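Local coordinates for protein malate oxidoreductase (PDB 1VL6) that probably catalyses the NAD-dependent oxidative decarboxylation of malate to pyruvate, as expected of a bacterial malic enzyme, at residues Ser342-Thr345 with Lys346-Leu350; Pro278-Ile281 with Lys282-Ser285; Asn238-His241 with Leu242-Ala245. One frame throughout, in Å; residues are numbered along the deposited sequence.

In the fold
All three contacts are local and belong to the NAD-binding part of the malic enzyme. Contact 3 comes first along the chain: it caps and starts helix 239-246. Contact 2 runs from the short helix 278-281 through a type I turn, ahead of strand 289-292. Contact 1 caps helix 346-358. None touches another. The centres of contacts 1 and 3 are about 24 Å apart, those of contacts 2 and 3 about 28 Å, and those of contacts 1 and 2 about 37 Å. In contact 3 the His-241 side chain comes near, without touching, a glycine-rich turn (Gly-199, Gly-201, Gly-204) that is probably the Rossmann-type nucleotide turn.

Contact 1: residues Ser342-Thr345 with Lys346-Leu350; sequences SKIT and KNMLL
The peptide group of Thr-345 is the flat group that Leu-349 meets: Leu-349 N donates to Thr-345 O at 3.0 Å. The side chain of Leu-349 also lies near that oxygen, with CG 3.7 Å from Thr-345 O. Thr-345 is the N-cap of helix 346-358. Its OG1 accepts from Met-348 N at 3.3 Å. A chi1 of 58° sets OG1 between the backbone N and the carbonyl carbon, where it faces the first turn. OG1 has a second partner, the carbonyl of Ala-388 at the C-terminus. Met-348, here selenomethionine, bends at chi3, and its CE lies 3.9 Å from Ile-344 CA. Beside the N-cap, Ile-344 and Leu-349 form a hydrophobic staple: Ile-344 CG2 packs on Leu-349 CD2 at 3.7 Å, the two side chains crossing at about a right angle. Ala-337 of helix 330-340 touches both Ile-344 and Met-348. With an alanine in place of Thr-345, Met-348 N would probably be left without its cap and Ala-388 O without its hydroxyl mate. The helix start thus joins a polar cap, whose one hydroxyl also ties it to the chain end, with an apolar staple.

Contact 2: residues Pro278-Ile281 with Lys282-Ser285; sequences PEWI and KKMS
Lys-282 crosses Glu-279 obliquely, its CB and CG near the backbone O and its outer atoms near the carboxylate. CB lies 3.5 Å from Glu-279 O. CG is close to the same oxygen, at 4.0 Å. CD then passes beside the carboxylate, and CE comes within 3.2 Å of Glu-279 OE2. The tip closes a salt bridge, with Lys-282 NZ 2.7 Å from Glu-279 OE2 on the syn lone pair. The lysine chain is extended beyond CG, and the glutamate bends at chi2 (-59°), which puts its carboxylate by the ammonium. The same two residues are also joined in the backbone, Lys-282 N donating to Glu-279 O at 3.2 Å. Lys-283 N donates to Trp-280 O at 2.8 Å. Ile-281 to Met-284 form a type I beta turn, with Met-284 N bonded to Ile-281 O at 3.2 Å. Outside the turn, Lys-283 NZ pairs with Glu-258 of helix 257-261. Ile-281 and selenomethionine Met-284 pack on Ile-290 of strand 289-292 and Trp-280 packs on helix 257-261, while the exposed charges of Glu-279 and Lys-282 probably offset each other.

Contact 3: residues Asn238-His241 with Leu242-Ala245; sequences NEYH and LEIA
Leu-242 N donates to Asn-238 O at 3.2 Å, and this bond closes the first turn of helix 239-246. The next bonds follow in step: Glu-243 N to Glu-239 O, Ile-244 N to Tyr-240 O, and Ala-245 N to His-241 O at 2.8 Å. Among side chains, Glu-243 OE1 approaches Tyr-240 CD1 obliquely at 4.0 Å, the ring and carboxylate planes 52° apart. Asn-238 positions the start of the helix as its N-cap. Its OD1 accepts from His-241 N at 3.1 Å and, more weakly, from Tyr-240 N at 2.9 Å. The same OD1 lies at the edge of the Tyr-240 ring, in its plane. Glu-239 OE1 sits 4.0 Å above one face of that ring, offset toward the rim, while OE2 forms a salt bridge with Arg-150. Second-shell partners hold the side chains. With CG anti to the backbone N (chi1 -168°) and the chain extended, Glu-243 reaches Tyr-205 OH through OE1 and Lys-209 through OE2. His-241 NE2 bonds to Ile-200 O, in what is probably the Rossmann-type glycine turn. Helix 239-246 lies against helix 202-214, with Ile-244 on Tyr-205 and Val-208. Ile-244 and His-241 also touch strand 218-223, at Ala-221 and Asp-223.

Contact 1: residues Ser342-Thr345 with Lys346-Leu350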
loop_
_atom_site.group_PDB
_atom_site.type_symbol
_atom_site.label_atom_id
_atom_site.label_comp_id
_atom_site.label_asym_id
_atom_site.label_seq_id
_atom_site.Cartn_x
_atom_site.Cartn_y
_atom_site.Cartn_z
ATOM N N SER A 342 -15.919 23.931 -0.243
ATOM C CA SER A 342 -16.263 25.217 -0.883
ATOM C C SER A 342 -15.007 25.869 -1.487
ATOM O O SER A 342 -13.818 25.399 -1.309
ATOM C CB SER A 342 -17.070 26.189 0.060
ATOM O OG SER A 342 -16.215 26.919 0.975
ATOM N N LYS A 343 -15.311 26.956 -2.184
ATOM C CA LYS A 343 -14.328 27.807 -2.802
ATOM C C LYS A 343 -13.300 28.277 -1.791
ATOM O O LYS A 343 -13.663 28.576 -0.646
ATOM C CB LYS A 343 -15.065 29.019 -3.430
ATOM C CG LYS A 343 -15.948 28.618 -4.679
ATOM C CD LYS A 343 -16.492 29.795 -5.501
ATOM C CE LYS A 343 -17.559 29.316 -6.530
ATOM N NZ LYS A 343 -16.981 28.544 -7.621
ATOM N N ILE A 344 -12.027 28.302 -2.175
ATOM C CA ILE A 344 -10.990 28.873 -1.295
ATOM C C ILE A 344 -11.166 30.374 -1.201
ATOM O O ILE A 344 -11.264 31.020 -2.205
ATOM C CB ILE A 344 -9.601 28.589 -1.826
ATOM C CG1 ILE A 344 -9.249 27.106 -1.564
ATOM C CG2 ILE A 344 -8.585 29.494 -1.134
ATOM C CD1 ILE A 344 -8.265 26.557 -2.500
ATOM N N THR A 345 -11.186 30.927 0.004
ATOM C CA THR A 345 -11.469 32.340 0.232
ATOM C C THR A 345 -10.307 33.049 0.868
ATOM O O THR A 345 -9.405 32.423 1.399
ATOM C CB THR A 345 -12.642 32.465 1.209
ATOM O OG1 THR A 345 -12.333 31.798 2.445
ATOM C CG2 THR A 345 -13.887 31.723 0.689
ATOM N N LYS A 346 -10.357 34.371 0.815
ATOM C CA LYS A 346 -9.309 35.231 1.381
ATOM C C LYS A 346 -9.150 34.946 2.870
ATOM O O LYS A 346 -8.046 34.780 3.346
ATOM C CB LYS A 346 -9.633 36.704 1.133
ATOM C CG LYS A 346 -8.465 37.714 1.349
ATOM C CD LYS A 346 -8.990 39.195 1.073
ATOM C CE LYS A 346 -9.123 40.072 2.347
ATOM N NZ LYS A 346 -10.183 41.151 2.178
ATOM N N ASN A 347 -10.260 34.812 3.588
ATOM C CA ASN A 347 -10.197 34.396 5.027
ATOM C C ASN A 347 -9.473 33.060 5.281
ATOM O O ASN A 347 -8.676 32.946 6.228
ATOM C CB ASN A 347 -11.582 34.334 5.647
ATOM C CG ASN A 347 -12.119 35.708 6.056
ATOM O OD1 ASN A 347 -13.341 35.887 6.231
ATOM N ND2 ASN A 347 -11.222 36.666 6.246
HETATM N N MSE A 348 -9.727 32.065 4.419
HETATM C CA MSE A 348 -9.038 30.789 4.526
HETATM C C MSE A 348 -7.536 30.957 4.317
HETATM O O MSE A 348 -6.767 30.433 5.132
HETATM C CB MSE A 348 -9.618 29.769 3.556
HETATM C CG MSE A 348 -10.943 29.258 4.030
HETATM SE SE MSE A 348 -12.070 28.595 2.582
HETATM C CE MSE A 348 -11.033 27.064 2.119
ATOM N N LEU A 349 -7.133 31.686 3.270
ATOM C CA LEU A 349 -5.721 31.848 3.014
ATOM C C LEU A 349 -5.045 32.668 4.160
ATOM O O LEU A 349 -3.964 32.358 4.592
ATOM C CB LEU A 349 -5.465 32.481 1.648
ATOM C CG LEU A 349 -5.950 31.652 0.451
ATOM C CD1 LEU A 349 -5.749 32.379 -0.844
ATOM C CD2 LEU A 349 -5.282 30.300 0.329
ATOM N N LEU A 350 -5.704 33.668 4.706
ATOM C CA LEU A 350 -5.089 34.398 5.804
ATOM C C LEU A 350 -5.027 33.583 7.095
ATOM O O LEU A 350 -4.111 33.753 7.890
ATOM C CB LEU A 350 -5.795 35.716 6.111
ATOM C CG LEU A 350 -5.769 36.784 5.007
ATOM C CD1 LEU A 350 -6.808 37.803 5.290
ATOM C CD2 LEU A 350 -4.423 37.467 4.809
#

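Contact 2: residues Pro278-Ile281 with Lys282-Ser285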
loop_
_atom_site.group_PDB
_atom_site.type_symbol
_atom_site.label_atom_id
_atom_site.label_comp_id
_atom_site.label_asym_id
_atom_site.label_seq_id
_atom_site.Cartn_x
_atom_site.Cartn_y
_atom_site.Cartn_z
ATOM N N PRO A 278 25.606 43.575 -3.436
ATOM C CA PRO A 278 25.751 43.643 -1.983
ATOM C C PRO A 278 25.791 45.071 -1.465
ATOM O O PRO A 278 25.165 45.363 -0.486
ATOM C CB PRO A 278 27.096 42.970 -1.741
ATOM C CG PRO A 278 27.776 43.009 -3.038
ATOM C CD PRO A 278 26.724 42.871 -4.063
ATOM N N GLU A 279 26.501 45.974 -2.140
ATOM C CA GLU A 279 26.549 47.355 -1.651
ATOM C C GLU A 279 25.188 48.065 -1.570
ATOM O O GLU A 279 25.012 48.970 -0.751
ATOM C CB GLU A 279 27.568 48.156 -2.419
ATOM C CG GLU A 279 29.010 47.775 -2.061
ATOM C CD GLU A 279 29.346 47.966 -0.555
ATOM O OE1 GLU A 279 29.579 49.100 -0.094
ATOM O OE2 GLU A 279 29.396 46.963 0.197
ATOM N N TRP A 280 24.203 47.614 -2.350
ATOM C CA TRP A 280 22.839 48.167 -2.243
ATOM C C TRP A 280 22.257 47.959 -0.856
ATOM O O TRP A 280 21.506 48.795 -0.345
ATOM C CB TRP A 280 21.873 47.584 -3.295
ATOM C CG TRP A 280 22.346 47.792 -4.718
ATOM C CD1 TRP A 280 23.409 48.567 -5.120
ATOM C CD2 TRP A 280 21.790 47.244 -5.918
ATOM N NE1 TRP A 280 23.539 48.527 -6.485
ATOM C CE2 TRP A 280 22.567 47.723 -7.003
ATOM C CE3 TRP A 280 20.729 46.398 -6.195
ATOM C CZ2 TRP A 280 22.308 47.390 -8.327
ATOM C CZ3 TRP A 280 20.474 46.061 -7.522
ATOM C CH2 TRP A 280 21.267 46.552 -8.564
ATOM N N ILE A 281 22.617 46.857 -0.228
ATOM C CA ILE A 281 22.075 46.549 1.089
ATOM C C ILE A 281 22.368 47.641 2.087
ATOM O O ILE A 281 21.546 47.930 2.947
ATOM C CB ILE A 281 22.586 45.185 1.587
ATOM C CG1 ILE A 281 21.946 44.098 0.716
ATOM C CG2 ILE A 281 22.221 45.001 3.091
ATOM C CD1 ILE A 281 22.122 42.722 1.198
ATOM N N LYS A 282 23.529 48.265 1.946
ATOM C CA LYS A 282 23.934 49.311 2.841
ATOM C C LYS A 282 23.132 50.586 2.617
ATOM O O LYS A 282 23.171 51.458 3.455
ATOM C CB LYS A 282 25.445 49.553 2.671
ATOM C CG LYS A 282 26.250 48.279 2.938
ATOM C CD LYS A 282 27.729 48.456 3.249
ATOM C CE LYS A 282 28.455 47.054 3.229
ATOM N NZ LYS A 282 29.894 47.193 2.808
ATOM N N LYS A 283 22.415 50.721 1.501
ATOM C CA LYS A 283 21.587 51.921 1.267
ATOM C C LYS A 283 20.142 51.640 1.605
ATOM O O LYS A 283 19.327 52.528 1.539
ATOM C CB LYS A 283 21.673 52.390 -0.156
ATOM C CG LYS A 283 23.089 52.703 -0.597
ATOM C CD LYS A 283 23.130 53.368 -1.995
ATOM C CE LYS A 283 22.588 52.453 -3.080
ATOM N NZ LYS A 283 22.806 53.076 -4.367
HETATM N N MSE A 284 19.828 50.411 1.997
HETATM C CA MSE A 284 18.507 50.093 2.530
HETATM C C MSE A 284 18.452 50.630 3.942
HETATM O O MSE A 284 19.444 51.110 4.442
HETATM C CB MSE A 284 18.249 48.567 2.554
HETATM C CG MSE A 284 18.227 47.941 1.178
HETATM SE SE MSE A 284 17.962 46.030 1.196
HETATM C CE MSE A 284 16.152 45.880 2.124
ATOM N N SER A 285 17.315 50.525 4.621
ATOM C CA SER A 285 17.256 51.013 6.000
ATOM C C SER A 285 18.027 50.115 6.950
ATOM O O SER A 285 18.564 49.090 6.557
ATOM C CB SER A 285 15.806 51.110 6.454
ATOM O OG SER A 285 15.237 49.777 6.526
#

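Contact 3: residues Asn238-His241 with Leu242-Ala245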
loop_
_atom_site.group_PDB
_atom_site.type_symbol
_atom_site.label_atom_id
_atom_site.label_comp_id
_atom_site.label_asym_id
_atom_site.label_seq_id
_atom_site.Cartn_x
_atom_site.Cartn_y
_atom_site.Cartn_z
ATOM N N ASN A 238 1.983 43.885 -18.940
ATOM C CA ASN A 238 0.610 43.515 -19.261
ATOM C C ASN A 238 -0.359 44.332 -18.452
ATOM O O ASN A 238 0.032 45.131 -17.628
ATOM C CB ASN A 238 0.319 41.998 -19.062
ATOM C CG ASN A 238 1.032 41.398 -17.832
ATOM O OD1 ASN A 238 0.601 41.785 -16.633
ATOM N ND2 ASN A 238 1.921 40.557 -17.972
ATOM N N GLU A 239 -1.638 44.121 -18.713
ATOM C CA GLU A 239 -2.703 44.608 -17.847
ATOM C C GLU A 239 -2.477 44.336 -16.349
ATOM O O GLU A 239 -2.900 45.134 -15.512
ATOM C CB GLU A 239 -4.084 44.060 -18.309
ATOM C CG GLU A 239 -4.054 42.725 -19.063
ATOM C CD GLU A 239 -5.356 41.939 -18.983
ATOM O OE1 GLU A 239 -6.153 42.127 -18.036
ATOM O OE2 GLU A 239 -5.575 41.091 -19.860
ATOM N N TYR A 240 -1.834 43.230 -15.988
ATOM C CA TYR A 240 -1.724 42.884 -14.558
ATOM C C TYR A 240 -0.669 43.751 -13.855
ATOM O O TYR A 240 -0.781 44.042 -12.663
ATOM C CB TYR A 240 -1.495 41.364 -14.360
ATOM C CG TYR A 240 -2.642 40.489 -14.890
ATOM C CD1 TYR A 240 -3.759 40.263 -14.112
ATOM C CD2 TYR A 240 -2.628 39.937 -16.195
ATOM C CE1 TYR A 240 -4.827 39.502 -14.585
ATOM C CE2 TYR A 240 -3.698 39.174 -16.672
ATOM C CZ TYR A 240 -4.798 38.973 -15.845
ATOM O OH TYR A 240 -5.901 38.234 -16.215
ATOM N N HIS A 241 0.351 44.156 -14.590
ATOM C CA HIS A 241 1.351 45.064 -14.075
ATOM C C HIS A 241 0.728 46.451 -13.917
ATOM O O HIS A 241 0.963 47.163 -12.954
ATOM C CB HIS A 241 2.541 45.116 -15.043
ATOM C CG HIS A 241 3.406 43.901 -15.005
ATOM N ND1 HIS A 241 4.593 43.817 -15.703
ATOM C CD2 HIS A 241 3.291 42.741 -14.309
ATOM C CE1 HIS A 241 5.163 42.651 -15.444
ATOM N NE2 HIS A 241 4.403 41.987 -14.588
ATOM N N LEU A 242 -0.086 46.837 -14.874
ATOM C CA LEU A 242 -0.820 48.091 -14.751
ATOM C C LEU A 242 -1.685 48.036 -13.478
ATOM O O LEU A 242 -1.728 48.981 -12.691
ATOM C CB LEU A 242 -1.664 48.329 -15.986
ATOM C CG LEU A 242 -2.224 49.715 -16.241
ATOM C CD1 LEU A 242 -1.154 50.768 -16.476
ATOM C CD2 LEU A 242 -3.113 49.635 -17.476
ATOM N N GLU A 243 -2.367 46.924 -13.256
ATOM C CA GLU A 243 -3.207 46.826 -12.080
ATOM C C GLU A 243 -2.363 47.050 -10.815
ATOM O O GLU A 243 -2.758 47.818 -9.906
ATOM C CB GLU A 243 -3.854 45.461 -12.020
ATOM C CG GLU A 243 -4.959 45.350 -10.992
ATOM C CD GLU A 243 -5.291 43.906 -10.644
ATOM O OE1 GLU A 243 -4.984 42.992 -11.438
ATOM O OE2 GLU A 243 -5.840 43.683 -9.556
ATOM N N ILE A 244 -1.188 46.415 -10.771
ATOM C CA ILE A 244 -0.293 46.557 -9.631
ATOM C C ILE A 244 0.228 47.966 -9.441
ATOM O O ILE A 244 0.287 48.503 -8.306
ATOM C CB ILE A 244 0.882 45.601 -9.727
ATOM C CG1 ILE A 244 0.377 44.148 -9.700
ATOM C CG2 ILE A 244 1.865 45.837 -8.553
ATOM C CD1 ILE A 244 -0.376 43.753 -8.459
ATOM N N ALA A 245 0.601 48.580 -10.546
ATOM C CA ALA A 245 1.107 49.941 -10.474
ATOM C C ALA A 245 0.058 50.849 -9.823
ATOM O O ALA A 245 0.387 51.832 -9.158
ATOM C CB ALA A 245 1.458 50.468 -11.865
#